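Side-chain contact in catalase-3 (PDB 4AJ9), which breaks hydrogen peroxide down to oxygen and water at a heme group, probably protecting the fungus Neurospora crassa from its toxic effects: residues 530-535 against 663-668. Sequence-based numbering, arbitrary orientation.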
loop_
_atom_site.group_PDB
_atom_site.type_symbol
_atom_site.label_atom_id
_atom_site.label_comp_id
_atom_site.label_asym_id
_atom_site.label_seq_id
_atom_site.Cartn_x
_atom_site.Cartn_y
_atom_site.Cartn_z
ATOM N N ALA C 530 -9.581 -37.666 -26.499
ATOM C CA ALA C 530 -9.564 -36.348 -27.119
ATOM C C ALA C 530 -8.508 -35.461 -26.460
ATOM O O ALA C 530 -8.324 -35.510 -25.242
ATOM C CB ALA C 530 -10.928 -35.697 -27.020
ATOM N N THR C 531 -7.821 -34.665 -27.280
ATOM C CA THR C 531 -6.759 -33.753 -26.847
ATOM C C THR C 531 -5.431 -34.417 -26.494
ATOM O O THR C 531 -4.421 -33.730 -26.404
ATOM C CB THR C 531 -7.160 -32.880 -25.640
ATOM O OG1 THR C 531 -6.994 -33.633 -24.426
ATOM C CG2 THR C 531 -8.597 -32.397 -25.770
ATOM N N LEU C 532 -5.414 -35.725 -26.264
ATOM C CA LEU C 532 -4.155 -36.360 -25.900
ATOM C C LEU C 532 -3.146 -36.215 -27.053
ATOM O O LEU C 532 -3.525 -36.047 -28.215
ATOM C CB LEU C 532 -4.340 -37.820 -25.482
ATOM C CG LEU C 532 -5.186 -38.018 -24.220
ATOM C CD1 LEU C 532 -5.074 -39.445 -23.723
ATOM C CD2 LEU C 532 -4.795 -37.034 -23.120
ATOM N N ARG C 533 -1.866 -36.278 -26.714
ATOM C CA ARG C 533 -0.816 -35.809 -27.599
ATOM C C ARG C 533 0.056 -36.950 -28.106
ATOM O O ARG C 533 0.510 -37.794 -27.332
ATOM C CB ARG C 533 0.045 -34.769 -26.868
ATOM C CG ARG C 533 -0.722 -33.492 -26.519
ATOM C CD ARG C 533 -0.145 -32.775 -25.289
ATOM N NE ARG C 533 -0.904 -31.569 -24.944
ATOM C CZ ARG C 533 -0.628 -30.348 -25.400
ATOM N NH1 ARG C 533 0.399 -30.159 -26.225
ATOM N NH2 ARG C 533 -1.379 -29.313 -25.030
ATOM N N VAL C 534 0.303 -36.958 -29.408
ATOM C CA VAL C 534 1.147 -37.982 -30.005
ATOM C C VAL C 534 2.353 -37.320 -30.656
ATOM O O VAL C 534 2.203 -36.430 -31.488
ATOM C CB VAL C 534 0.366 -38.793 -31.047
ATOM C CG1 VAL C 534 1.230 -39.905 -31.616
ATOM C CG2 VAL C 534 -0.898 -39.358 -30.419
ATOM N N GLY C 535 3.545 -37.728 -30.246
ATOM C CA GLY C 535 4.753 -37.287 -30.904
ATOM C C GLY C 535 5.141 -38.301 -31.964
ATOM O O GLY C 535 5.424 -39.457 -31.655
ATOM N N GLU C 663 -5.825 -47.373 -28.659
ATOM C CA GLU C 663 -6.215 -48.257 -27.567
ATOM C C GLU C 663 -5.353 -48.035 -26.327
ATOM O O GLU C 663 -5.862 -47.939 -25.208
ATOM C CB GLU C 663 -6.161 -49.728 -28.010
ATOM C CG GLU C 663 -7.391 -50.146 -28.789
ATOM C CD GLU C 663 -7.222 -51.478 -29.488
ATOM O OE1 GLU C 663 -6.372 -52.283 -29.048
ATOM O OE2 GLU C 663 -7.938 -51.715 -30.483
ATOM N N GLY C 664 -4.045 -47.950 -26.533
ATOM C CA GLY C 664 -3.115 -47.766 -25.437
ATOM C C GLY C 664 -3.324 -46.447 -24.712
ATOM O O GLY C 664 -3.106 -46.365 -23.502
ATOM N N LEU C 665 -3.745 -45.419 -25.445
ATOM C CA LEU C 665 -3.933 -44.092 -24.846
ATOM C C LEU C 665 -5.057 -44.089 -23.829
ATOM O O LEU C 665 -5.022 -43.313 -22.878
ATOM C CB LEU C 665 -4.166 -43.014 -25.911
ATOM C CG LEU C 665 -2.913 -42.471 -26.602
ATOM C CD1 LEU C 665 -3.286 -41.697 -27.850
ATOM C CD2 LEU C 665 -2.088 -41.600 -25.663
ATOM N N LYS C 666 -6.046 -44.961 -24.017
ATOM C CA LYS C 666 -7.115 -45.116 -23.029
ATOM C C LYS C 666 -6.585 -45.723 -21.732
ATOM O O LYS C 666 -6.959 -45.292 -20.647
ATOM C CB LYS C 666 -8.278 -45.953 -23.580
ATOM C CG LYS C 666 -9.155 -45.219 -24.592
ATOM C CD LYS C 666 -10.502 -45.919 -24.800
ATOM C CE LYS C 666 -11.505 -44.997 -25.495
ATOM N NZ LYS C 666 -12.904 -45.526 -25.462
ATOM N N VAL C 667 -5.715 -46.727 -21.846
ATOM C CA VAL C 667 -5.038 -47.290 -20.676
ATOM C C VAL C 667 -4.115 -46.228 -20.058
ATOM O O VAL C 667 -3.955 -46.145 -18.838
ATOM C CB VAL C 667 -4.201 -48.515 -21.068
ATOM C CG1 VAL C 667 -3.467 -49.075 -19.862
ATOM C CG2 VAL C 667 -5.090 -49.584 -21.716
ATOM N N PHE C 668 -3.499 -45.448 -20.941
ATOM C CA PHE C 668 -2.691 -44.271 -20.602
ATOM C C PHE C 668 -1.289 -44.525 -20.025
ATOM O O PHE C 668 -0.299 -44.031 -20.564
ATOM C CB PHE C 668 -3.464 -43.272 -19.731
ATOM C CG PHE C 668 -2.749 -41.971 -19.587
ATOM C CD1 PHE C 668 -2.721 -41.071 -20.641
ATOM C CD2 PHE C 668 -2.056 -41.670 -18.429
ATOM C CE1 PHE C 668 -2.037 -39.876 -20.534
ATOM C CE2 PHE C 668 -1.363 -40.482 -18.318
ATOM C CZ PHE C 668 -1.351 -39.582 -19.371
#
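The CA atoms of Leu532 and Leu665, 7.8 Å apart, are the nearest such pair across the two segments: here the chain leading into strand 533-537 passes the last turn of helix 654-667, and the gap is filled mainly by apolar side chains. Both leucines point toward the opposite segment, but the two side chains run antiparallel and pass alongside one another, not end on. CD1 of Leu532 does most of the touching. It lies 4.2 Å from CD2 of Leu665 and also reaches the backbone carbonyl of that residue, 4.0 Å from CD1 to O. With CG of Leu532 anti to its own carbonyl carbon (chi1 -64°), the branch is carried out to the helix. The other methyl of Leu665, CD1, packs 4.2 Å from CG2 of Val534, two residues beyond Leu532 and inside the strand.

This is the long-catalase C-terminal domain, probably related to class I glutamine amidotransferases, and the contact seats its final helix on a face of the parallel sheet beside an inner strand, 533-537. Neighbouring strand 587-590 completes the apolar floor: Leu665 also touches Ala587, and Val534 leans on Val589. Arg533, between Leu532 and Val534, has its side chain start away from the helix and forms a salt bridge with Asp261 of helix 254-264.

At the helix end the chain turns out of helical geometry at Phe668, whose phi is +75°, while its N still bonds to Gly664 O at 2.7 Å. With chi1 at -170° the Phe668 ring swings away from the backbone N, toward Leu532. Leu532 CD1 meets it obliquely, 4.2 Å from ring atom CD1, and the carbonyl O of Leu665 lies in the ring plane, at the edge. The ring and Leu532 both touch Asp586.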